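Local atomic coordinates of GH127 beta-L-arabinofuranoside (Geobacillus stearothermophilus, PDB entry 4QK0), a protein that probably hydrolyses beta-L-arabinofuranosidic linkages to release L-arabinose, as a glycoside hydrolase of family GH127. Residues A[368-373]-A[628-633]; A[364-369]-A[555-560]; A[332-337]-A[381-386]. All coordinates share one frame; numbering follows the deposited sequence.

Contact 1 of 3, residues A[368-373]-A[628-633]; sequences TISGMD and IPYYAW
S370 and Y631 bring the two backbones together, their CA atoms 3.9 Å apart, each within a short 3-10 turn: 369-371 in the loop after helix 354-365, and 630-632 just beyond strand 620-629. At this point the S370 CA atom lies 3.7 Å from the Y631 carbonyl oxygen. Two side-chain pairs then close the gap. I369 crosses Y631 obliquely, with its CD1 methyl 3.6 Å from Y631 CG and its CG1 3.6 Å from Y631 CB, so the contact falls at the root of the tyrosine rather than at its hydroxyl. CG1 of I369 stands between the backbone N and the carbonyl carbon (chi1 46°), which sends CD1 across to the ring. S370 meets the neighbouring tyrosine instead: its CB is 3.3 Å from Y630 CE2, and its OG is 3.5 Å from the same carbon. The Y630 ring has other neighbours as well. W633 CD1 lies over one of its faces, offset toward the rim, and the Y630 hydroxyl is hydrogen-bonded to P384 O. Y26 of helix 22-42 packs against both I369 and Y631, which places the pair at the seam between the helical catalytic domain and the C-terminal domain. A water lies 2.5 Å from M372 O and 2.7 Å from Y631 O, positioned to donate to either, although further acceptors compete for its protons. With no direct hydrogen bond across them, these buried turns rely on apolar packing and on bridges by that water and by R404, whose NH2 bonds to S370 O and W633 O.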
ATOM      1  N   THR A 368      19.630   8.580  -7.812  1.00 21.32           N
ATOM      2  CA  THR A 368      20.727   7.607  -7.819  1.00 21.59           C
ATOM      3  C   THR A 368      21.503   7.840  -6.522  1.00 22.59           C
ATOM      4  O   THR A 368      21.609   6.954  -5.715  1.00 24.04           O
ATOM      5  CB  THR A 368      21.718   7.751  -9.013  1.00 20.32           C
ATOM      6  OG1 THR A 368      22.149   9.118  -9.105  1.00 21.81           O
ATOM      7  CG2 THR A 368      21.061   7.338 -10.308  1.00 21.30           C
ATOM      8  N   ILE A 369      22.118   9.006  -6.396  1.00 22.62           N
ATOM      9  CA  ILE A 369      22.948   9.282  -5.282  1.00 23.81           C
ATOM     10  C   ILE A 369      22.142   9.317  -3.948  1.00 26.60           C
ATOM     11  O   ILE A 369      22.735   9.217  -2.880  1.00 29.87           O
ATOM     12  CB  ILE A 369      23.758  10.590  -5.481  1.00 21.55           C
ATOM     13  CG1 ILE A 369      22.920  11.693  -5.985  1.00 19.66           C
ATOM     14  CG2 ILE A 369      24.899  10.367  -6.480  1.00 23.41           C
ATOM     15  CD1 ILE A 369      23.601  13.052  -5.899  1.00 21.45           C
ATOM     16  N   SER A 370      20.824   9.465  -4.021  1.00 23.32           N
ATOM     17  CA  SER A 370      19.976   9.305  -2.834  1.00 24.02           C
ATOM     18  C   SER A 370      20.150   7.941  -2.214  1.00 23.32           C
ATOM     19  O   SER A 370      19.917   7.771  -1.024  1.00 26.03           O
ATOM     20  CB  SER A 370      18.508   9.503  -3.179  1.00 24.60           C
ATOM     21  OG  SER A 370      18.028   8.503  -4.069  1.00 20.69           O
ATOM     22  N   GLY A 371      20.609   6.988  -3.014  1.00 20.38           N
ATOM     23  CA  GLY A 371      20.877   5.646  -2.589  1.00 19.10           C
ATOM     24  C   GLY A 371      22.063   5.397  -1.647  1.00 19.39           C
ATOM     25  O   GLY A 371      22.309   4.254  -1.250  1.00 18.94           O
HETATM   26  N   MSE A 372      22.813   6.443  -1.332  1.00 22.46           N
HETATM   27  CA  MSE A 372      23.927   6.309  -0.421  1.00 25.28           C
HETATM   28  C   MSE A 372      23.957   7.453   0.542  1.00 21.95           C
HETATM   29  O   MSE A 372      23.511   8.558   0.249  1.00 19.39           O
HETATM   30  CB  MSE A 372      25.312   6.138  -1.110  1.00 26.82           C
HETATM   31  CG  MSE A 372      25.699   7.327  -1.995  1.00 34.74           C
HETATM   32 SE   MSE A 372      27.612   7.236  -2.579  1.00 46.17          SE
HETATM   33  CE  MSE A 372      27.982   5.374  -2.123  1.00 30.20           C
ATOM     34  N   ASP A 373      24.504   7.150   1.726  1.00 23.49           N
ATOM     35  CA  ASP A 373      24.880   8.190   2.699  1.00 27.00           C
ATOM     36  C   ASP A 373      26.013   8.982   2.087  1.00 25.56           C
ATOM     37  O   ASP A 373      26.809   8.435   1.274  1.00 23.10           O
ATOM     38  CB  ASP A 373      25.410   7.570   4.045  1.00 31.81           C
ATOM     39  CG  ASP A 373      24.287   7.166   5.058  1.00 34.78           C
ATOM     40  OD1 ASP A 373      23.079   7.506   4.905  1.00 28.99           O
ATOM     41  OD2 ASP A 373      24.657   6.504   6.079  1.00 44.58           O
ATOM     42  N   ILE A 628      16.053  20.793   2.080  1.00 24.74           N
ATOM     43  CA  ILE A 628      17.364  20.397   1.631  1.00 26.04           C
ATOM     44  C   ILE A 628      17.259  19.478   0.384  1.00 28.40           C
ATOM     45  O   ILE A 628      16.167  19.024   0.044  1.00 29.22           O
ATOM     46  CB  ILE A 628      18.119  19.622   2.738  1.00 26.58           C
ATOM     47  CG1 ILE A 628      17.306  18.409   3.216  1.00 26.52           C
ATOM     48  CG2 ILE A 628      18.400  20.545   3.927  1.00 28.89           C
ATOM     49  CD1 ILE A 628      18.075  17.140   3.248  1.00 26.60           C
ATOM     50  N   PRO A 629      18.400  19.214  -0.300  1.00 28.48           N
ATOM     51  CA  PRO A 629      18.357  18.387  -1.473  1.00 26.32           C
ATOM     52  C   PRO A 629      17.930  16.986  -1.154  1.00 23.61           C
ATOM     53  O   PRO A 629      18.403  16.404  -0.168  1.00 24.69           O
ATOM     54  CB  PRO A 629      19.839  18.387  -1.948  1.00 26.77           C
ATOM     55  CG  PRO A 629      20.348  19.704  -1.549  1.00 26.08           C
ATOM     56  CD  PRO A 629      19.700  19.929  -0.201  1.00 28.25           C
ATOM     57  N   TYR A 630      17.096  16.423  -2.014  1.00 21.29           N
ATOM     58  CA  TYR A 630      16.583  15.084  -1.822  1.00 21.13           C
ATOM     59  C   TYR A 630      17.676  14.087  -1.606  1.00 20.28           C
ATOM     60  O   TYR A 630      17.590  13.278  -0.674  1.00 19.33           O
ATOM     61  CB  TYR A 630      15.693  14.650  -3.000  1.00 20.51           C
ATOM     62  CG  TYR A 630      15.259  13.215  -2.893  1.00 19.58           C
ATOM     63  CD1 TYR A 630      14.177  12.850  -2.119  1.00 19.06           C
ATOM     64  CD2 TYR A 630      15.905  12.222  -3.611  1.00 19.05           C
ATOM     65  CE1 TYR A 630      13.803  11.509  -2.026  1.00 20.12           C
ATOM     66  CE2 TYR A 630      15.491  10.908  -3.542  1.00 20.42           C
ATOM     67  CZ  TYR A 630      14.459  10.554  -2.726  1.00 18.06           C
ATOM     68  OH  TYR A 630      14.101   9.247  -2.674  1.00 21.85           O
ATOM     69  N   TYR A 631      18.726  14.150  -2.435  1.00 20.66           N
ATOM     70  CA  TYR A 631      19.800  13.139  -2.345  1.00 20.42           C
ATOM     71  C   TYR A 631      20.421  13.105  -0.979  1.00 19.78           C
ATOM     72  O   TYR A 631      20.944  12.037  -0.548  1.00 21.95           O
ATOM     73  CB  TYR A 631      20.931  13.346  -3.424  1.00 20.33           C
ATOM     74  CG  TYR A 631      21.827  14.502  -3.171  1.00 17.64           C
ATOM     75  CD1 TYR A 631      22.822  14.433  -2.176  1.00 17.77           C
ATOM     76  CD2 TYR A 631      21.658  15.692  -3.837  1.00 17.31           C
ATOM     77  CE1 TYR A 631      23.636  15.543  -1.889  1.00 18.06           C
ATOM     78  CE2 TYR A 631      22.467  16.792  -3.565  1.00 19.37           C
ATOM     79  CZ  TYR A 631      23.482  16.697  -2.569  1.00 19.41           C
ATOM     80  OH  TYR A 631      24.298  17.797  -2.303  1.00 23.63           O
ATOM     81  N   ALA A 632      20.410  14.258  -0.294  1.00 19.93           N
ATOM     82  CA  ALA A 632      21.071  14.369   1.028  1.00 22.73           C
ATOM     83  C   ALA A 632      20.215  14.042   2.243  1.00 24.88           C
ATOM     84  O   ALA A 632      20.667  14.224   3.375  1.00 25.62           O
ATOM     85  CB  ALA A 632      21.629  15.754   1.201  1.00 22.96           C
ATOM     86  N   TRP A 633      18.996  13.564   2.035  1.00 24.86           N
ATOM     87  CA  TRP A 633      18.121  13.238   3.161  1.00 26.10           C
ATOM     88  C   TRP A 633      18.671  12.026   3.887  1.00 24.09           C
ATOM     89  O   TRP A 633      19.507  11.287   3.356  1.00 29.67           O
ATOM     90  CB  TRP A 633      16.640  13.056   2.671  1.00 24.85           C
ATOM     91  CG  TRP A 633      16.230  11.654   2.325  1.00 22.69           C
ATOM     92  CD1 TRP A 633      16.447  11.007   1.169  1.00 20.81           C
ATOM     93  CD2 TRP A 633      15.518  10.742   3.173  1.00 24.28           C
ATOM     94  NE1 TRP A 633      15.987   9.734   1.254  1.00 20.57           N
ATOM     95  CE2 TRP A 633      15.381   9.550   2.468  1.00 21.64           C
ATOM     96  CE3 TRP A 633      15.015  10.825   4.496  1.00 24.97           C
ATOM     97  CZ2 TRP A 633      14.739   8.433   3.000  1.00 23.51           C
ATOM     98  CZ3 TRP A 633      14.395   9.729   5.030  1.00 24.76           C
ATOM     99  CH2 TRP A 633      14.236   8.541   4.276  1.00 25.09           C
TER
HETATM  100  O   HOH W   1      22.966  10.883   0.897  1.00 24.91           O

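Contact 2 of 3, residues A[364-369]-A[555-560]; sequences LYNGTI and GPIVYC
N366 turns its amide toward V558 and P556 through a first torsion that sets CG anti to the carbonyl carbon, beside the backbone N (chi1 -61°), while a chi2 near a right angle lays the amide so that both its ends address the backbone of 555-560. OD1 of N366 accepts from V558 N at 2.9 Å with an N-H...O angle of 157°, the donor tilted somewhat out of the amide's carbonyl plane. The return bond is straighter: N366 ND2 donates to P556 O at 3.0 Å, with 167° at the hydrogen. Here the acceptor lies in the asparagine's amide plane and the nitrogen in the plane of the P556 carbonyl, and the two planes are also nearly coplanar. Together the bonds span I557 and use the two backbone atoms that a parallel strand neighbour would use, so that one side-chain amide mimics a strand at the start of 557-562. The arrangement joins the C-terminal part of helix 354-365 and the residues after it, in the catalytic domain of the six-hairpin (alpha/alpha) clan, to the beta-rich C-terminal domain. The other ND2 hydrogen has a mate within the helix, R362 O, which helps settle the amide's rotation. V558 crosses the asparagine at about a right angle, its CB 3.3 Å from N366 OD1. Y365 adds an apolar flank: P556 CG stands over one face of its ring, 4.4 Å from Y365 CG, and Y365 CB lies 4.1 Å from I557 CG1. At the far end of that tyrosine the hydroxyl is hydrogen-bonded to W23 NE1, and the W23 and Y365 rings meet edge-to-face.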
ATOM      1  N   LEU A 364      20.778  11.518 -11.996  1.00 25.72           N
ATOM      2  CA  LEU A 364      22.096  11.660 -11.443  1.00 23.09           C
ATOM      3  C   LEU A 364      22.176  12.484 -10.179  1.00 24.33           C
ATOM      4  O   LEU A 364      22.984  12.160  -9.274  1.00 21.98           O
ATOM      5  CB  LEU A 364      23.053  12.273 -12.477  1.00 25.65           C
ATOM      6  CG  LEU A 364      23.635  11.330 -13.535  1.00 24.99           C
ATOM      7  CD1 LEU A 364      24.452  12.175 -14.535  1.00 29.94           C
ATOM      8  CD2 LEU A 364      24.540  10.259 -12.944  1.00 25.09           C
ATOM      9  N   TYR A 365      21.424  13.565 -10.118  1.00 22.05           N
ATOM     10  CA  TYR A 365      21.511  14.487  -9.000  1.00 25.30           C
ATOM     11  C   TYR A 365      20.408  14.232  -7.938  1.00 25.17           C
ATOM     12  O   TYR A 365      20.273  15.026  -6.965  1.00 22.65           O
ATOM     13  CB  TYR A 365      21.479  15.969  -9.462  1.00 29.01           C
ATOM     14  CG  TYR A 365      22.741  16.429 -10.215  1.00 29.21           C
ATOM     15  CD1 TYR A 365      22.875  16.189 -11.560  1.00 32.10           C
ATOM     16  CD2 TYR A 365      23.807  17.018  -9.557  1.00 30.01           C
ATOM     17  CE1 TYR A 365      24.009  16.578 -12.253  1.00 34.58           C
ATOM     18  CE2 TYR A 365      24.952  17.419 -10.234  1.00 31.91           C
ATOM     19  CZ  TYR A 365      25.052  17.186 -11.593  1.00 37.04           C
ATOM     20  OH  TYR A 365      26.164  17.537 -12.338  1.00 35.45           O
ATOM     21  N   ASN A 366      19.638  13.161  -8.104  1.00 22.88           N
ATOM     22  CA  ASN A 366      18.491  12.904  -7.209  1.00 23.00           C
ATOM     23  C   ASN A 366      18.380  11.465  -6.873  1.00 22.17           C
ATOM     24  O   ASN A 366      19.024  11.016  -5.949  1.00 28.52           O
ATOM     25  CB  ASN A 366      17.215  13.451  -7.805  1.00 22.96           C
ATOM     26  CG  ASN A 366      17.292  14.967  -8.010  1.00 23.91           C
ATOM     27  OD1 ASN A 366      17.087  15.748  -7.073  1.00 26.59           O
ATOM     28  ND2 ASN A 366      17.535  15.396  -9.254  1.00 24.14           N
ATOM     29  N   GLY A 367      17.693  10.678  -7.656  1.00 22.11           N
ATOM     30  CA  GLY A 367      17.385   9.308  -7.258  1.00 20.89           C
ATOM     31  C   GLY A 367      18.428   8.231  -7.363  1.00 21.65           C
ATOM     32  O   GLY A 367      18.111   7.041  -7.127  1.00 19.34           O
ATOM     33  N   THR A 368      19.630   8.580  -7.812  1.00 21.32           N
ATOM     34  CA  THR A 368      20.727   7.607  -7.819  1.00 21.59           C
ATOM     35  C   THR A 368      21.503   7.840  -6.522  1.00 22.59           C
ATOM     36  O   THR A 368      21.609   6.954  -5.715  1.00 24.04           O
ATOM     37  CB  THR A 368      21.718   7.751  -9.013  1.00 20.32           C
ATOM     38  OG1 THR A 368      22.149   9.118  -9.105  1.00 21.81           O
ATOM     39  CG2 THR A 368      21.061   7.338 -10.308  1.00 21.30           C
ATOM     40  N   ILE A 369      22.118   9.006  -6.396  1.00 22.62           N
ATOM     41  CA  ILE A 369      22.948   9.282  -5.282  1.00 23.81           C
ATOM     42  C   ILE A 369      22.142   9.317  -3.948  1.00 26.60           C
ATOM     43  O   ILE A 369      22.735   9.217  -2.880  1.00 29.87           O
ATOM     44  CB  ILE A 369      23.758  10.590  -5.481  1.00 21.55           C
ATOM     45  CG1 ILE A 369      22.920  11.693  -5.985  1.00 19.66           C
ATOM     46  CG2 ILE A 369      24.899  10.367  -6.480  1.00 23.41           C
ATOM     47  CD1 ILE A 369      23.601  13.052  -5.899  1.00 21.45           C
ATOM     48  N   GLY A 555      17.497  24.570 -10.056  1.00 23.31           N
ATOM     49  CA  GLY A 555      18.444  23.957 -11.000  1.00 23.04           C
ATOM     50  C   GLY A 555      17.956  22.545 -11.225  1.00 23.11           C
ATOM     51  O   GLY A 555      16.742  22.308 -11.269  1.00 25.47           O
ATOM     52  N   PRO A 556      18.872  21.578 -11.301  1.00 21.38           N
ATOM     53  CA  PRO A 556      18.511  20.150 -11.469  1.00 23.54           C
ATOM     54  C   PRO A 556      18.117  19.408 -10.166  1.00 24.70           C
ATOM     55  O   PRO A 556      17.822  18.219 -10.229  1.00 26.39           O
ATOM     56  CB  PRO A 556      19.824  19.535 -11.994  1.00 21.08           C
ATOM     57  CG  PRO A 556      20.868  20.303 -11.254  1.00 20.66           C
ATOM     58  CD  PRO A 556      20.328  21.722 -11.179  1.00 22.68           C
ATOM     59  N   ILE A 557      18.163  20.097  -9.021  1.00 23.84           N
ATOM     60  CA  ILE A 557      18.038  19.441  -7.748  1.00 25.22           C
ATOM     61  C   ILE A 557      16.639  19.594  -7.143  1.00 23.77           C
ATOM     62  O   ILE A 557      16.139  20.704  -6.974  1.00 25.48           O
ATOM     63  CB  ILE A 557      19.111  19.902  -6.756  1.00 25.24           C
ATOM     64  CG1 ILE A 557      20.439  19.282  -7.226  1.00 28.37           C
ATOM     65  CG2 ILE A 557      18.768  19.396  -5.361  1.00 25.36           C
ATOM     66  CD1 ILE A 557      21.613  19.730  -6.410  1.00 30.61           C
ATOM     67  N   VAL A 558      16.038  18.438  -6.904  1.00 22.14           N
ATOM     68  CA  VAL A 558      14.785  18.340  -6.243  1.00 24.89           C
ATOM     69  C   VAL A 558      15.058  18.364  -4.730  1.00 25.82           C
ATOM     70  O   VAL A 558      15.934  17.644  -4.218  1.00 22.66           O
ATOM     71  CB  VAL A 558      14.045  17.052  -6.625  1.00 23.37           C
ATOM     72  CG1 VAL A 558      12.734  16.967  -5.899  1.00 24.95           C
ATOM     73  CG2 VAL A 558      13.755  17.018  -8.122  1.00 25.92           C
ATOM     74  N   TYR A 559      14.222  19.132  -4.054  1.00 25.56           N
ATOM     75  CA  TYR A 559      14.337  19.353  -2.619  1.00 26.86           C
ATOM     76  C   TYR A 559      13.318  18.504  -1.819  1.00 25.36           C
ATOM     77  O   TYR A 559      12.376  17.990  -2.369  1.00 23.03           O
ATOM     78  CB  TYR A 559      14.156  20.866  -2.365  1.00 25.83           C
ATOM     79  CG  TYR A 559      15.465  21.556  -2.567  1.00 26.51           C
ATOM     80  CD1 TYR A 559      16.005  21.728  -3.827  1.00 25.85           C
ATOM     81  CD2 TYR A 559      16.215  21.944  -1.467  1.00 29.14           C
ATOM     82  CE1 TYR A 559      17.283  22.275  -4.008  1.00 28.61           C
ATOM     83  CE2 TYR A 559      17.432  22.553  -1.622  1.00 30.71           C
ATOM     84  CZ  TYR A 559      17.990  22.687  -2.897  1.00 30.68           C
ATOM     85  OH  TYR A 559      19.244  23.232  -3.018  1.00 29.90           O
ATOM     86  N   CYS A 560      13.557  18.377  -0.517  1.00 27.37           N
ATOM     87  CA  CYS A 560      12.654  17.668   0.402  1.00 25.79           C
ATOM     88  C   CYS A 560      12.666  18.343   1.749  1.00 28.60           C
ATOM     89  O   CYS A 560      13.568  19.189   2.029  1.00 24.51           O
ATOM     90  CB  CYS A 560      13.041  16.247   0.547  1.00 26.73           C
ATOM     91  SG  CYS A 560      14.512  15.926   1.508  1.00 28.54           S
TER

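Contact 3 of 3, residues A[332-337]-A[381-386]; sequences AETCAS and YVNPLE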
ATOM      1  N   ALA A 332      11.164   2.605  -6.592  1.00 22.41           N
ATOM      2  CA  ALA A 332      12.244   3.534  -7.036  1.00 19.42           C
ATOM      3  C   ALA A 332      13.641   3.045  -6.619  1.00 19.39           C
ATOM      4  O   ALA A 332      14.409   3.742  -5.980  1.00 19.91           O
ATOM      5  CB  ALA A 332      11.996   4.912  -6.537  1.00 19.78           C
ATOM      6  N   GLU A 333      13.890   1.797  -6.937  1.00 19.32           N
ATOM      7  CA  GLU A 333      15.141   1.103  -6.618  1.00 26.13           C
ATOM      8  C   GLU A 333      16.340   1.874  -7.178  1.00 26.58           C
ATOM      9  O   GLU A 333      16.289   2.433  -8.289  1.00 22.15           O
ATOM     10  CB  GLU A 333      15.075  -0.260  -7.255  1.00 32.14           C
ATOM     11  CG  GLU A 333      16.145  -1.223  -6.918  1.00 36.98           C
ATOM     12  CD  GLU A 333      15.980  -2.578  -7.631  1.00 35.75           C
ATOM     13  OE1 GLU A 333      16.986  -3.269  -7.612  1.00 48.45           O
ATOM     14  OE2 GLU A 333      14.910  -2.996  -8.154  1.00 31.78           O
ATOM     15  N   THR A 334      17.381   1.949  -6.372  1.00 24.93           N
ATOM     16  CA  THR A 334      18.610   2.601  -6.745  1.00 24.88           C
ATOM     17  C   THR A 334      19.088   2.094  -8.117  1.00 21.61           C
ATOM     18  O   THR A 334      19.360   2.897  -8.985  1.00 19.58           O
ATOM     19  CB  THR A 334      19.699   2.378  -5.649  1.00 25.99           C
ATOM     20  OG1 THR A 334      19.227   2.874  -4.383  1.00 22.66           O
ATOM     21  CG2 THR A 334      20.955   3.124  -6.004  1.00 26.42           C
ATOM     22  N   CYS A 335      19.119   0.782  -8.290  1.00 22.93           N
ATOM     23  CA  CYS A 335      19.566   0.169  -9.518  1.00 29.06           C
ATOM     24  C   CYS A 335      18.722   0.573 -10.746  1.00 29.93           C
ATOM     25  O   CYS A 335      19.237   0.641 -11.851  1.00 28.61           O
ATOM     26  CB  CYS A 335      19.600  -1.344  -9.383  1.00 32.76           C
ATOM     27  SG  CYS A 335      21.026  -1.866  -8.453  1.00 36.25           S
ATOM     28  N   ALA A 336      17.446   0.889 -10.543  1.00 25.87           N
ATOM     29  CA  ALA A 336      16.593   1.248 -11.666  1.00 24.94           C
ATOM     30  C   ALA A 336      16.926   2.644 -12.119  1.00 23.89           C
ATOM     31  O   ALA A 336      16.822   2.936 -13.299  1.00 25.81           O
ATOM     32  CB  ALA A 336      15.126   1.166 -11.300  1.00 23.73           C
ATOM     33  N   SER A 337      17.271   3.518 -11.181  1.00 25.00           N
ATOM     34  CA  SER A 337      17.606   4.877 -11.526  1.00 25.37           C
ATOM     35  C   SER A 337      18.989   4.930 -12.226  1.00 26.56           C
ATOM     36  O   SER A 337      19.167   5.685 -13.184  1.00 24.32           O
ATOM     37  CB  SER A 337      17.576   5.778 -10.312  1.00 28.56           C
ATOM     38  OG  SER A 337      16.242   6.157 -10.057  1.00 30.44           O
ATOM     39  N   TYR A 381      18.167   0.479  -0.855  1.00 28.00           N
ATOM     40  CA  TYR A 381      17.706  -0.265  -2.005  1.00 28.86           C
ATOM     41  C   TYR A 381      16.541   0.546  -2.599  1.00 27.67           C
ATOM     42  O   TYR A 381      16.563   0.905  -3.746  1.00 27.14           O
ATOM     43  CB  TYR A 381      17.322  -1.643  -1.539  1.00 35.09           C
ATOM     44  CG  TYR A 381      17.347  -2.713  -2.587  1.00 43.69           C
ATOM     45  CD1 TYR A 381      16.234  -2.929  -3.379  1.00 50.01           C
ATOM     46  CD2 TYR A 381      18.449  -3.543  -2.752  1.00 52.06           C
ATOM     47  CE1 TYR A 381      16.203  -3.916  -4.348  1.00 57.96           C
ATOM     48  CE2 TYR A 381      18.424  -4.553  -3.712  1.00 61.62           C
ATOM     49  CZ  TYR A 381      17.292  -4.726  -4.521  1.00 64.60           C
ATOM     50  OH  TYR A 381      17.187  -5.693  -5.509  1.00 67.49           O
ATOM     51  N   VAL A 382      15.610   0.957  -1.748  1.00 25.81           N
ATOM     52  CA  VAL A 382      14.380   1.673  -2.109  1.00 23.95           C
ATOM     53  C   VAL A 382      14.482   3.128  -1.806  1.00 22.62           C
ATOM     54  O   VAL A 382      14.989   3.496  -0.749  1.00 21.94           O
ATOM     55  CB  VAL A 382      13.239   1.086  -1.269  1.00 24.54           C
ATOM     56  CG1 VAL A 382      12.045   1.979  -1.219  1.00 22.62           C
ATOM     57  CG2 VAL A 382      12.911  -0.307  -1.772  1.00 22.41           C
ATOM     58  N   ASN A 383      14.026   3.981  -2.728  1.00 20.48           N
ATOM     59  CA  ASN A 383      14.151   5.414  -2.554  1.00 21.64           C
ATOM     60  C   ASN A 383      12.789   6.101  -2.524  1.00 24.62           C
ATOM     61  O   ASN A 383      12.277   6.569  -3.562  1.00 25.58           O
ATOM     62  CB  ASN A 383      14.974   6.069  -3.653  1.00 22.57           C
ATOM     63  CG  ASN A 383      16.381   5.573  -3.654  1.00 22.65           C
ATOM     64  OD1 ASN A 383      16.655   4.539  -4.251  1.00 24.00           O
ATOM     65  ND2 ASN A 383      17.247   6.222  -2.886  1.00 19.92           N
ATOM     66  N   PRO A 384      12.217   6.235  -1.334  1.00 23.69           N
ATOM     67  CA  PRO A 384      10.851   6.731  -1.237  1.00 23.62           C
ATOM     68  C   PRO A 384      10.817   8.225  -1.384  1.00 23.24           C
ATOM     69  O   PRO A 384      11.832   8.882  -1.245  1.00 24.28           O
ATOM     70  CB  PRO A 384      10.454   6.297   0.161  1.00 26.05           C
ATOM     71  CG  PRO A 384      11.733   6.383   0.929  1.00 26.11           C
ATOM     72  CD  PRO A 384      12.797   5.932  -0.018  1.00 25.73           C
ATOM     73  N   LEU A 385       9.647   8.765  -1.711  1.00 22.36           N
ATOM     74  CA  LEU A 385       9.454  10.199  -1.761  1.00 21.39           C
ATOM     75  C   LEU A 385       8.685  10.735  -0.590  1.00 20.73           C
ATOM     76  O   LEU A 385       8.465  11.965  -0.456  1.00 19.21           O
ATOM     77  CB  LEU A 385       8.759  10.595  -3.070  1.00 22.13           C
ATOM     78  CG  LEU A 385       9.717  10.623  -4.261  1.00 21.72           C
ATOM     79  CD1 LEU A 385      10.045   9.213  -4.753  1.00 23.63           C
ATOM     80  CD2 LEU A 385       9.015  11.445  -5.321  1.00 22.00           C
ATOM     81  N   GLU A 386       8.302   9.832   0.297  1.00 23.89           N
ATOM     82  CA  GLU A 386       7.570  10.219   1.519  1.00 26.64           C
ATOM     83  C   GLU A 386       7.787   9.162   2.571  1.00 25.49           C
ATOM     84  O   GLU A 386       7.577   7.980   2.329  1.00 29.30           O
ATOM     85  CB  GLU A 386       6.098  10.369   1.245  1.00 28.51           C
ATOM     86  CG  GLU A 386       5.257  10.606   2.498  1.00 35.02           C
ATOM     87  CD  GLU A 386       3.813  10.911   2.149  1.00 38.84           C
ATOM     88  OE1 GLU A 386       3.576  11.945   1.543  1.00 48.45           O
ATOM     89  OE2 GLU A 386       2.918  10.075   2.410  1.00 46.44           O
TER
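T334 and Y381 make the principal backbone bond of this contact: T334 N donates to Y381 O at 2.9 Å with an angle of 161° at the hydrogen, and the donor lies nearly along the C=O axis. Since E333 occupies the N-cap position of helix 334-350, this carbonyl from the 381-386 loop satisfies an N-H of the first helical turn, which has no acceptor earlier in the helix. A second backbone bond, from N383 N to A332 O, is weak, at 3.3 Å and 129°. Between them, E333 CA makes a C-H...O contact of 3.2 Å to Y381 O, so that one carbonyl oxygen receives both an N-H and a C-H from consecutive residues. A332 CB also packs against a carbonyl oxygen, 3.4 Å from N383 O.

Among side chains, E333 and Y381 run side by side and point the same way. E333 CG is anti to the backbone N and the chain stays extended beyond it, which carries the carboxylate along the ring's CE1 side, its plane only 18° from that of the ring. E333 CD is 3.6 Å from Y381 CE1, and OE1 of E333 stands 3.2 Å from Y381 OH. An alanine in place of E333 would probably leave the Y381 ring without this parallel neighbour, opening a gap along CE1 and setting the tyrosine freer to turn.

Around the site, T334 OG1 is hydrogen-bonded to F380 O. The 381-386 loop thus meets the N-terminus of helix 334-350 between two other helices of the catalytic domain, 266-283, whose V267 touches E333, and 413-422, which reaches T334 through L417 and Y381 through C413, while L385 extends to W644 on strand 641-647 of the C-terminal sheet.

Contacts 1 and 2, with centres about 7 Å apart, share T368 and I369 and reach neighbouring strands of one sheet: I628 O to C560 N (2.7 Å) and Y630 N to V558 O (2.8 Å) are probable hydrogen bonds. Contact 3 lies about 10 Å from contact 1, centre to centre, where the side chains of S370 and N383 meet. It lies about 12 Å from contact 2, where T368 CG2 packs 3.7 Å from S337 C. Contact 3 includes C335, whose side chain touches C412; the two form a disulfide in another structure of this protein but not here. This region is probably close to the active site, as in GH127 relatives, though none of the contacts includes a metal or ligand.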